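Local structure of histone-lysine N-methyltransferase SETMAR (Homo sapiens, 3BO5) at residues 131-136 and 208-213; 150-155 and 215-220; 235-240 and 251-256. The protein dimethylates a lysine of histone H3, using S-adenosyl-L-methionine, and binds DNA through its fused transposase part, with a role in double-strand break repair. The protein carries 2 engineered substitutions. All blocks are in the same frame, centred on the assembly; numbering follows the deposited sequence.

How the interactions relate
All three contacts belong to the methyltransferase part of the protein, in and beside its SET domain. Interactions 1 and 2 alternate along the chain: residues 150-155 follow 131-136, and 215-220 follow 208-213 with a single residue between. Their centres lie about 15 Å apart, yet they touch where Leu209 packs on Leu217 and Cys153. Interaction 3 comes later in the chain, about 8 Å from interaction 2 and about 16 Å from interaction 1 between centres. Residues 235-240 leave strand 230-235, which lies between the two strands of interaction 2. The cofactor pocket thus backs onto a buried sheet whose margin carries the surface contact.

Interaction 1: 131-136 and 208-213; sequences FKTHKK and FLNHSC. With ZN (zinc ion), chain E; SAH (S-adenosyl-L-homocysteine), chain F.
The cofactor pocket of the SET domain closes here between Lys136 and Asn210, the latter opening the Asn-His-Ser-Cys sequence characteristic of these methyltransferases. The two segments touch each other lightly: Asn210 ND2 lies 3.7 Å from Lys136 CB and meets the methyl CG2 of Thr133 from the opposite direction. Their main work is done on bound S-adenosyl-L-homocysteine. The aliphatic chain of Lys136 is laid over one face of the adenine, with CD 3.7 Å from C6 of the cofactor. A bend at chi3 (-55°) then turns the end of the chain off the ring system, and NZ reaches Glu244 in a salt bridge and a water that donates to His211 O. Glu244 also accepts from Asn210 ND2, as does Trp138 O, so one carboxylate positions residues of both segments and would probably offset the lysine's charge beside the purine. The adenine is read along its N6-N7 edge by the backbone of His211, whose N donates to N7 at 3.0 Å while its O accepts from N6 at 2.9 Å. A bond from the cofactor amino group to Asn210 OD1 is doubtful, because that oxygen sits too close to the purine in the model. Thr133 OG1 holds the turn before the pocket by accepting from Lys136 N, an ST motif, and is also bonded to Gly137 O. At the far end of 208-213, Cys213 SG binds zinc at 2.4 Å together with Cys274, Cys276 and Cys281 of the post-SET region, which links metal site and pocket through a single run of chain. The same sulfur accepts from His211 NE2 at 3.5 Å, the sulfur standing 16° out of the imidazole plane.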
loop_
_atom_site.group_PDB
_atom_site.type_symbol
_atom_site.label_atom_id
_atom_site.label_comp_id
_atom_site.label_asym_id
_atom_site.label_seq_id
_atom_site.Cartn_x
_atom_site.Cartn_y
_atom_site.Cartn_z
ATOM N N PHE A 131 -0.989 -16.148 4.990
ATOM C CA PHE A 131 -1.101 -17.618 4.831
ATOM C C PHE A 131 0.033 -18.180 4.008
ATOM O O PHE A 131 0.635 -17.470 3.251
ATOM C CB PHE A 131 -2.425 -18.021 4.167
ATOM C CG PHE A 131 -2.489 -17.709 2.676
ATOM C CD1 PHE A 131 -2.451 -18.738 1.713
ATOM C CD2 PHE A 131 -2.510 -16.400 2.255
ATOM C CE1 PHE A 131 -2.500 -18.434 0.295
ATOM C CE2 PHE A 131 -2.546 -16.081 0.850
ATOM C CZ PHE A 131 -2.528 -17.115 -0.097
ATOM N N LYS A 132 0.366 -19.448 4.202
ATOM C CA LYS A 132 1.467 -20.031 3.430
ATOM C C LYS A 132 0.972 -20.429 2.040
ATOM O O LYS A 132 0.054 -21.251 1.870
ATOM C CB LYS A 132 2.052 -21.215 4.183
ATOM C CG LYS A 132 3.375 -21.622 3.574
ATOM C CD LYS A 132 4.448 -20.622 3.984
ATOM C CE LYS A 132 5.667 -20.732 3.175
ATOM N NZ LYS A 132 6.732 -20.166 4.049
ATOM N N THR A 133 1.571 -19.780 1.049
ATOM C CA THR A 133 1.297 -20.108 -0.348
ATOM C C THR A 133 2.081 -21.354 -0.785
ATOM O O THR A 133 3.024 -21.734 -0.101
ATOM C CB THR A 133 1.624 -18.981 -1.365
ATOM O OG1 THR A 133 3.046 -18.834 -1.460
ATOM C CG2 THR A 133 1.041 -17.638 -0.943
ATOM N N HIS A 134 1.749 -21.865 -1.996
ATOM C CA HIS A 134 2.402 -23.086 -2.474
ATOM C C HIS A 134 3.901 -22.826 -2.784
ATOM O O HIS A 134 4.764 -23.584 -2.364
ATOM C CB HIS A 134 1.610 -23.651 -3.673
ATOM C CG HIS A 134 2.152 -24.940 -4.200
ATOM N ND1 HIS A 134 2.379 -26.020 -3.376
ATOM C CD2 HIS A 134 2.525 -25.324 -5.454
ATOM C CE1 HIS A 134 2.866 -27.021 -4.101
ATOM N NE2 HIS A 134 2.989 -26.610 -5.351
ATOM N N LYS A 135 4.175 -21.734 -3.475
ATOM C CA LYS A 135 5.543 -21.475 -3.986
ATOM C C LYS A 135 6.102 -20.076 -3.791
ATOM O O LYS A 135 7.194 -19.789 -4.262
ATOM C CB LYS A 135 5.521 -21.735 -5.483
ATOM C CG LYS A 135 5.393 -23.208 -5.794
ATOM C CD LYS A 135 5.371 -23.454 -7.240
ATOM C CE LYS A 135 6.786 -23.258 -7.744
ATOM N NZ LYS A 135 6.899 -23.608 -9.100
ATOM N N LYS A 136 5.328 -19.176 -3.175
ATOM C CA LYS A 136 5.673 -17.751 -3.096
ATOM C C LYS A 136 5.952 -17.323 -1.656
ATOM O O LYS A 136 6.089 -16.122 -1.380
ATOM C CB LYS A 136 4.509 -16.929 -3.697
ATOM C CG LYS A 136 4.182 -17.296 -5.163
ATOM C CD LYS A 136 2.949 -16.519 -5.664
ATOM C CE LYS A 136 1.739 -16.699 -4.787
ATOM N NZ LYS A 136 0.520 -16.257 -5.614
ATOM N N PHE A 208 3.069 -8.423 3.165
ATOM C CA PHE A 208 2.837 -9.819 2.737
ATOM C C PHE A 208 2.205 -9.984 1.372
ATOM O O PHE A 208 2.020 -11.097 0.908
ATOM C CB PHE A 208 1.960 -10.530 3.773
ATOM C CG PHE A 208 2.703 -10.779 5.061
ATOM C CD1 PHE A 208 3.726 -11.751 5.099
ATOM C CD2 PHE A 208 2.408 -10.052 6.223
ATOM C CE1 PHE A 208 4.451 -11.959 6.286
ATOM C CE2 PHE A 208 3.141 -10.259 7.406
ATOM C CZ PHE A 208 4.138 -11.261 7.439
ATOM N N LEU A 209 1.910 -8.872 0.697
ATOM C CA LEU A 209 1.297 -8.964 -0.624
ATOM C C LEU A 209 2.246 -9.477 -1.663
ATOM O O LEU A 209 3.305 -8.843 -1.912
ATOM C CB LEU A 209 0.848 -7.613 -1.067
ATOM C CG LEU A 209 -0.321 -7.080 -0.209
ATOM C CD1 LEU A 209 -0.456 -5.547 -0.423
ATOM C CD2 LEU A 209 -1.647 -7.862 -0.440
ATOM N N ASN A 210 1.865 -10.600 -2.272
ATOM C CA ASN A 210 2.672 -11.088 -3.394
ATOM C C ASN A 210 2.392 -10.350 -4.696
ATOM O O ASN A 210 1.399 -9.608 -4.840
ATOM C CB ASN A 210 2.490 -12.620 -3.504
ATOM C CG ASN A 210 3.187 -13.324 -2.390
ATOM O OD1 ASN A 210 4.312 -12.984 -2.041
ATOM N ND2 ASN A 210 2.538 -14.359 -1.836
ATOM N N HIS A 211 3.314 -10.512 -5.665
ATOM C CA HIS A 211 3.106 -9.922 -6.958
ATOM C C HIS A 211 2.206 -10.809 -7.812
ATOM O O HIS A 211 2.234 -12.002 -7.771
ATOM C CB HIS A 211 4.482 -9.998 -7.689
ATOM C CG HIS A 211 4.384 -9.690 -9.130
ATOM N ND1 HIS A 211 4.175 -8.408 -9.600
ATOM C CD2 HIS A 211 4.436 -10.500 -10.221
ATOM C CE1 HIS A 211 4.093 -8.445 -10.930
ATOM N NE2 HIS A 211 4.215 -9.716 -11.321
ATOM N N SER A 212 1.440 -10.167 -8.656
ATOM C CA SER A 212 0.804 -10.879 -9.715
ATOM C C SER A 212 0.904 -10.087 -10.986
ATOM O O SER A 212 0.805 -8.878 -10.926
ATOM C CB SER A 212 -0.663 -11.080 -9.377
ATOM O OG SER A 212 -1.291 -11.698 -10.545
ATOM N N CYS A 213 1.041 -10.786 -12.139
ATOM C CA CYS A 213 1.021 -10.137 -13.430
ATOM C C CYS A 213 -0.384 -9.652 -13.793
ATOM O O CYS A 213 -0.547 -8.867 -14.720
ATOM C CB CYS A 213 1.538 -11.202 -14.440
ATOM S SG CYS A 213 3.303 -11.477 -14.168
HETATM ZN ZN ZN E . 3.339 -13.689 -13.145
HETATM N N SAH F . 6.225 -13.954 0.061
HETATM C CA SAH F . 6.731 -12.855 0.945
HETATM C CB SAH F . 5.778 -11.635 0.967
HETATM C CG SAH F . 6.009 -10.790 -0.299
HETATM S SD SAH F . 7.637 -9.983 -0.283
HETATM C C SAH F . 6.961 -13.433 2.360
HETATM O O SAH F . 6.901 -14.642 2.559
HETATM O OXT SAH F . 7.202 -12.606 3.298
HETATM C "C5'" SAH F . 8.219 -10.421 -1.933
HETATM C "C4'" SAH F . 8.761 -11.843 -2.062
HETATM O "O4'" SAH F . 7.698 -12.798 -2.131
HETATM C "C3'" SAH F . 9.531 -12.071 -3.329
HETATM O "O3'" SAH F . 10.915 -11.649 -3.176
HETATM C "C2'" SAH F . 9.415 -13.549 -3.561
HETATM O "O2'" SAH F . 10.184 -14.308 -2.609
HETATM C "C1'" SAH F . 7.973 -13.778 -3.151
HETATM N N9 SAH F . 7.013 -13.506 -4.239
HETATM C C8 SAH F . 6.038 -12.515 -4.297
HETATM N N7 SAH F . 5.335 -12.678 -5.402
HETATM C C5 SAH F . 5.788 -13.766 -6.058
HETATM C C6 SAH F . 5.402 -14.331 -7.292
HETATM N N6 SAH F . 4.380 -13.937 -8.055
HETATM N N1 SAH F . 6.156 -15.433 -7.685
HETATM C C2 SAH F . 7.184 -15.913 -6.935
HETATM N N3 SAH F . 7.580 -15.408 -5.712
HETATM C C4 SAH F . 6.882 -14.291 -5.365
HETATM O O HOH W 1 0.456 -13.764 -6.716
#

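Interaction 2: 150-155 and 215-220; sequences RFVCEY and PNLLMI
The phenol ring of Tyr155 is met obliquely by the methyl CE of Met219, which comes closest not to the ring but to its root, at 3.9 Å from Tyr155 CB. The ring itself leads away from this partner: with CG set anti to the backbone N (chi1 -164°), it runs past Ile181, which also touches Met219, and its hydroxyl is bonded to Tyr179 O. That tyrosine belongs to the S-adenosylmethionine site, so the ring of Tyr155 reaches from the core to just behind the cofactor pocket. The other flat group, the ring of Phe151, has the backbone N of Cys153 over one face, 3.8 Å above the plane and displaced toward the rim, while its side chain also touches Ala232. Met219 reaches Tyr155 by an extended chain that kinks only at its last torsion, chi3 -82°, which swings CE toward the tyrosine.

Strands 151-160 and 217-223 belong to the large mixed sheet of the SET domain, with no backbone hydrogen bonds between these two segments. Both strands pair antiparallel with strand 230-235, which lies between them, so the contact is made by side chains reaching across an intervening strand. Leu233 of that strand touches both Leu217 and Met219, and Val152 and Cys153 both face it in a classic beta bulge. At this end of the contact Val152 and Leu217 cross at about a right angle. The leucine presents a single methyl, CD2, to the valine, 3.7 Å from Val152 CG2 and 4.0 Å from Val152 CB. Leu245 of strand 244-247 packs on both of these side chains, Val152 and Leu217.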
loop_
_atom_site.group_PDB
_atom_site.type_symbol
_atom_site.label_atom_id
_atom_site.label_comp_id
_atom_site.label_asym_id
_atom_site.label_seq_id
_atom_site.Cartn_x
_atom_site.Cartn_y
_atom_site.Cartn_z
ATOM N N ARG A 150 -12.938 -0.841 -3.189
ATOM C CA ARG A 150 -12.801 -0.656 -1.751
ATOM C C ARG A 150 -11.329 -0.632 -1.320
ATOM O O ARG A 150 -10.464 -1.313 -1.910
ATOM C CB ARG A 150 -13.536 -1.762 -1.002
ATOM C CG ARG A 150 -15.064 -1.488 -1.025
ATOM C CD ARG A 150 -15.528 -0.258 -0.186
ATOM N NE ARG A 150 -15.240 -0.446 1.225
ATOM C CZ ARG A 150 -15.869 -1.272 2.064
ATOM N NH1 ARG A 150 -16.974 -1.882 1.647
ATOM N NH2 ARG A 150 -15.427 -1.442 3.317
ATOM N N PHE A 151 -11.024 0.207 -0.317
ATOM C CA PHE A 151 -9.666 0.263 0.215
ATOM C C PHE A 151 -9.388 -1.028 0.915
ATOM O O PHE A 151 -10.170 -1.496 1.751
ATOM C CB PHE A 151 -9.587 1.427 1.251
ATOM C CG PHE A 151 -8.292 1.440 2.020
ATOM C CD1 PHE A 151 -7.089 1.708 1.317
ATOM C CD2 PHE A 151 -8.277 1.181 3.388
ATOM C CE1 PHE A 151 -5.805 1.711 2.048
ATOM C CE2 PHE A 151 -7.044 1.150 4.086
ATOM C CZ PHE A 151 -5.818 1.445 3.417
ATOM N N VAL A 152 -8.216 -1.553 0.636
ATOM C CA VAL A 152 -7.815 -2.828 1.193
ATOM C C VAL A 152 -6.768 -2.651 2.310
ATOM O O VAL A 152 -7.016 -2.930 3.466
ATOM C CB VAL A 152 -7.313 -3.747 0.084
ATOM C CG1 VAL A 152 -6.738 -5.046 0.648
ATOM C CG2 VAL A 152 -8.563 -4.135 -0.770
ATOM N N CYS A 153 -5.613 -2.105 1.932
ATOM C CA CYS A 153 -4.617 -1.824 2.971
ATOM C C CYS A 153 -3.551 -0.897 2.408
ATOM O O CYS A 153 -3.448 -0.734 1.206
ATOM C CB CYS A 153 -3.973 -3.110 3.538
ATOM S SG CYS A 153 -2.995 -3.997 2.305
ATOM N N GLU A 154 -2.793 -0.276 3.315
ATOM C CA GLU A 154 -1.551 0.420 2.858
ATOM C C GLU A 154 -0.404 -0.539 2.710
ATOM O O GLU A 154 -0.399 -1.647 3.189
ATOM C CB GLU A 154 -1.078 1.468 3.897
ATOM C CG GLU A 154 -1.986 2.599 4.008
ATOM C CD GLU A 154 -1.469 3.613 5.046
ATOM O OE1 GLU A 154 -2.315 4.128 5.782
ATOM O OE2 GLU A 154 -0.212 3.877 5.133
ATOM N N TYR A 155 0.605 -0.032 1.979
ATOM C CA TYR A 155 1.940 -0.622 2.070
ATOM C C TYR A 155 2.733 0.416 2.859
ATOM O O TYR A 155 3.119 1.471 2.360
ATOM C CB TYR A 155 2.461 -0.762 0.632
ATOM C CG TYR A 155 3.660 -1.703 0.508
ATOM C CD1 TYR A 155 3.516 -3.101 0.479
ATOM C CD2 TYR A 155 4.953 -1.149 0.443
ATOM C CE1 TYR A 155 4.582 -3.966 0.398
ATOM C CE2 TYR A 155 6.081 -2.020 0.350
ATOM C CZ TYR A 155 5.891 -3.401 0.328
ATOM O OH TYR A 155 6.943 -4.254 0.242
ATOM N N PRO A 215 -2.917 -8.592 -11.222
ATOM C CA PRO A 215 -3.238 -8.519 -9.804
ATOM C C PRO A 215 -4.633 -8.072 -9.558
ATOM O O PRO A 215 -5.317 -7.586 -10.449
ATOM C CB PRO A 215 -2.287 -7.427 -9.326
ATOM C CG PRO A 215 -2.147 -6.525 -10.510
ATOM C CD PRO A 215 -2.063 -7.464 -11.660
ATOM N N ASN A 216 -5.012 -8.106 -8.276
ATOM C CA ASN A 216 -6.366 -7.626 -7.952
ATOM C C ASN A 216 -6.403 -6.362 -7.132
ATOM O O ASN A 216 -7.488 -5.917 -6.759
ATOM C CB ASN A 216 -7.209 -8.723 -7.266
ATOM C CG ASN A 216 -6.574 -9.315 -6.045
ATOM O OD1 ASN A 216 -5.590 -8.767 -5.487
ATOM N ND2 ASN A 216 -7.113 -10.489 -5.582
ATOM N N LEU A 217 -5.217 -5.830 -6.837
ATOM C CA LEU A 217 -5.131 -4.510 -6.167
ATOM C C LEU A 217 -4.425 -3.520 -7.098
ATOM O O LEU A 217 -3.511 -3.886 -7.871
ATOM C CB LEU A 217 -4.299 -4.583 -4.905
ATOM C CG LEU A 217 -4.828 -5.561 -3.887
ATOM C CD1 LEU A 217 -3.856 -5.637 -2.709
ATOM C CD2 LEU A 217 -6.284 -5.251 -3.445
ATOM N N LEU A 218 -4.819 -2.261 -6.929
ATOM C CA LEU A 218 -4.160 -1.123 -7.513
ATOM C C LEU A 218 -3.605 -0.201 -6.424
ATOM O O LEU A 218 -4.348 0.167 -5.552
ATOM C CB LEU A 218 -5.145 -0.278 -8.393
ATOM C CG LEU A 218 -4.580 0.969 -9.037
ATOM C CD1 LEU A 218 -3.421 0.691 -9.993
ATOM C CD2 LEU A 218 -5.749 1.761 -9.778
ATOM N N MET A 219 -2.323 0.204 -6.523
ATOM C CA MET A 219 -1.735 1.091 -5.541
ATOM C C MET A 219 -1.833 2.562 -6.003
ATOM O O MET A 219 -1.460 2.892 -7.140
ATOM C CB MET A 219 -0.248 0.757 -5.411
ATOM C CG MET A 219 0.379 1.595 -4.235
ATOM S SD MET A 219 2.130 1.180 -4.137
ATOM C CE MET A 219 2.033 -0.349 -3.179
ATOM N N ILE A 220 -2.371 3.421 -5.133
ATOM C CA ILE A 220 -2.518 4.821 -5.405
ATOM C C ILE A 220 -1.799 5.602 -4.311
ATOM O O ILE A 220 -2.054 5.341 -3.150
ATOM C CB ILE A 220 -4.054 5.189 -5.273
ATOM C CG1 ILE A 220 -4.860 4.431 -6.321
ATOM C CG2 ILE A 220 -4.291 6.669 -5.563
ATOM C CD1 ILE A 220 -4.280 4.543 -7.667
#

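Interaction 3: 235-240 and 251-256; sequences AAKDIV and GRYLNL
Tyr253 sits second in a type II beta turn, Arg252 to Asn255, in the loop after strand 244-247, and reaches from it to Ala236 and Lys237 in the loop that precedes that strand. The apolar contacts come first. Ala236 CB lies at the edge of the phenol ring and in its plane, 3.6 Å from CE2 of Tyr253. Leu254 folds back over one face of the same ring, its CG 3.5 Å above the centre, and extends CD1 to within 4.3 Å of Ala236 CB. Pro215 also touches the ring, and Leu218 touches Leu254.

Contacts with the hydroxyl form a second group: Tyr253 OH lies 3.4 Å from both Ala236 CB and Lys237 CE, the latter approaching obliquely along a lysine chain bent at chi3. Replacing Tyr253 by an alanine would probably leave a gap beside Ala236 and deprive both Leu254 and Lys237 CE of the surface they rest against.

The hydrogen bonds are internal to the turn and its surroundings. Asn255 N donates to Arg252 O at 2.9 Å, closing the turn, and Tyr253 N donates to Asp248 OD2. Asn255 ND2, also bonded to Ala260 O, reaches back to Gly251 O at 3.0 Å, approaching from above the carbonyl plane, 38° out of it.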
loop_
_atom_site.group_PDB
_atom_site.type_symbol
_atom_site.label_atom_id
_atom_site.label_comp_id
_atom_site.label_asym_id
_atom_site.label_seq_id
_atom_site.Cartn_x
_atom_site.Cartn_y
_atom_site.Cartn_z
ATOM N N ALA A 235 -9.110 -2.439 -4.116
ATOM C CA ALA A 235 -9.480 -3.578 -4.961
ATOM C C ALA A 235 -9.757 -3.112 -6.379
ATOM O O ALA A 235 -10.575 -2.202 -6.574
ATOM C CB ALA A 235 -10.746 -4.250 -4.366
ATOM N N ALA A 236 -9.099 -3.763 -7.357
ATOM C CA ALA A 236 -9.243 -3.388 -8.768
ATOM C C ALA A 236 -10.477 -4.097 -9.401
ATOM O O ALA A 236 -10.919 -3.785 -10.543
ATOM C CB ALA A 236 -8.013 -3.759 -9.518
ATOM N N LYS A 237 -10.958 -5.081 -8.680
ATOM C CA LYS A 237 -12.086 -5.942 -9.108
ATOM C C LYS A 237 -12.744 -6.504 -7.855
ATOM O O LYS A 237 -12.180 -6.382 -6.772
ATOM C CB LYS A 237 -11.620 -7.063 -10.050
ATOM C CG LYS A 237 -10.476 -7.893 -9.518
ATOM C CD LYS A 237 -9.721 -8.599 -10.695
ATOM C CE LYS A 237 -8.528 -7.800 -11.280
ATOM N NZ LYS A 237 -8.034 -8.551 -12.523
ATOM N N ASP A 238 -13.900 -7.148 -7.943
ATOM C CA ASP A 238 -14.421 -7.808 -6.763
ATOM C C ASP A 238 -13.477 -8.966 -6.390
ATOM O O ASP A 238 -13.050 -9.743 -7.287
ATOM C CB ASP A 238 -15.790 -8.434 -7.069
ATOM C CG ASP A 238 -16.905 -7.417 -7.199
ATOM O OD1 ASP A 238 -16.755 -6.209 -6.847
ATOM O OD2 ASP A 238 -17.998 -7.821 -7.710
ATOM N N ILE A 239 -13.150 -9.047 -5.128
ATOM C CA ILE A 239 -12.237 -10.111 -4.625
ATOM C C ILE A 239 -13.057 -10.998 -3.684
ATOM O O ILE A 239 -13.771 -10.518 -2.817
ATOM C CB ILE A 239 -11.106 -9.418 -3.838
ATOM C CG1 ILE A 239 -10.379 -8.466 -4.815
ATOM C CG2 ILE A 239 -10.198 -10.492 -3.198
ATOM C CD1 ILE A 239 -9.344 -7.547 -4.136
ATOM N N VAL A 240 -12.946 -12.305 -3.888
ATOM C CA VAL A 240 -13.858 -13.189 -3.202
ATOM C C VAL A 240 -13.227 -13.728 -1.954
ATOM O O VAL A 240 -11.998 -13.652 -1.785
ATOM C CB VAL A 240 -14.265 -14.359 -4.164
ATOM C CG1 VAL A 240 -14.909 -13.768 -5.361
ATOM C CG2 VAL A 240 -13.072 -15.327 -4.499
ATOM N N GLY A 251 4.344 -1.892 -10.915
ATOM C CA GLY A 251 3.472 -0.742 -10.834
ATOM C C GLY A 251 2.788 -0.402 -12.141
ATOM O O GLY A 251 2.074 0.624 -12.200
ATOM N N ARG A 252 2.948 -1.279 -13.154
ATOM C CA ARG A 252 2.319 -0.967 -14.471
ATOM C C ARG A 252 0.818 -1.136 -14.566
ATOM O O ARG A 252 0.161 -0.402 -15.329
ATOM C CB ARG A 252 2.955 -1.780 -15.574
ATOM C CG ARG A 252 4.301 -1.280 -15.899
ATOM C CD ARG A 252 4.787 -2.110 -16.942
ATOM N NE ARG A 252 5.088 -3.393 -16.353
ATOM C CZ ARG A 252 5.514 -4.426 -17.044
ATOM N NH1 ARG A 252 5.691 -4.279 -18.381
ATOM N NH2 ARG A 252 5.768 -5.568 -16.398
ATOM N N TYR A 253 0.271 -2.090 -13.810
ATOM C CA TYR A 253 -1.170 -2.397 -13.848
ATOM C C TYR A 253 -2.031 -1.147 -13.696
ATOM O O TYR A 253 -1.994 -0.422 -12.662
ATOM C CB TYR A 253 -1.523 -3.413 -12.746
ATOM C CG TYR A 253 -2.963 -3.820 -12.698
ATOM C CD1 TYR A 253 -3.529 -4.508 -13.762
ATOM C CD2 TYR A 253 -3.740 -3.565 -11.573
ATOM C CE1 TYR A 253 -4.899 -4.939 -13.701
ATOM C CE2 TYR A 253 -5.074 -3.978 -11.504
ATOM C CZ TYR A 253 -5.643 -4.633 -12.582
ATOM O OH TYR A 253 -6.995 -5.025 -12.499
ATOM N N LEU A 254 -2.830 -0.871 -14.737
ATOM C CA LEU A 254 -3.753 0.256 -14.660
ATOM C C LEU A 254 -3.057 1.572 -14.377
ATOM O O LEU A 254 -3.652 2.498 -13.799
ATOM C CB LEU A 254 -4.903 0.024 -13.635
ATOM C CG LEU A 254 -5.777 -1.221 -13.876
ATOM C CD1 LEU A 254 -6.879 -1.276 -12.779
ATOM C CD2 LEU A 254 -6.457 -1.194 -15.272
ATOM N N ASN A 255 -1.792 1.652 -14.802
ATOM C CA ASN A 255 -1.007 2.845 -14.588
ATOM C C ASN A 255 -0.794 3.487 -15.944
ATOM O O ASN A 255 0.156 3.169 -16.683
ATOM C CB ASN A 255 0.324 2.496 -13.925
ATOM C CG ASN A 255 1.115 3.713 -13.571
ATOM O OD1 ASN A 255 0.770 4.809 -13.995
ATOM N ND2 ASN A 255 2.200 3.538 -12.815
ATOM N N LEU A 256 -1.729 4.363 -16.298
ATOM C CA LEU A 256 -1.841 4.771 -17.699
ATOM C C LEU A 256 -1.522 6.212 -17.870
ATOM O O LEU A 256 -1.887 6.818 -18.880
ATOM C CB LEU A 256 -3.234 4.418 -18.252
ATOM C CG LEU A 256 -3.578 2.962 -18.110
ATOM C CD1 LEU A 256 -5.044 2.768 -18.431
ATOM C CD2 LEU A 256 -2.643 2.090 -18.977
#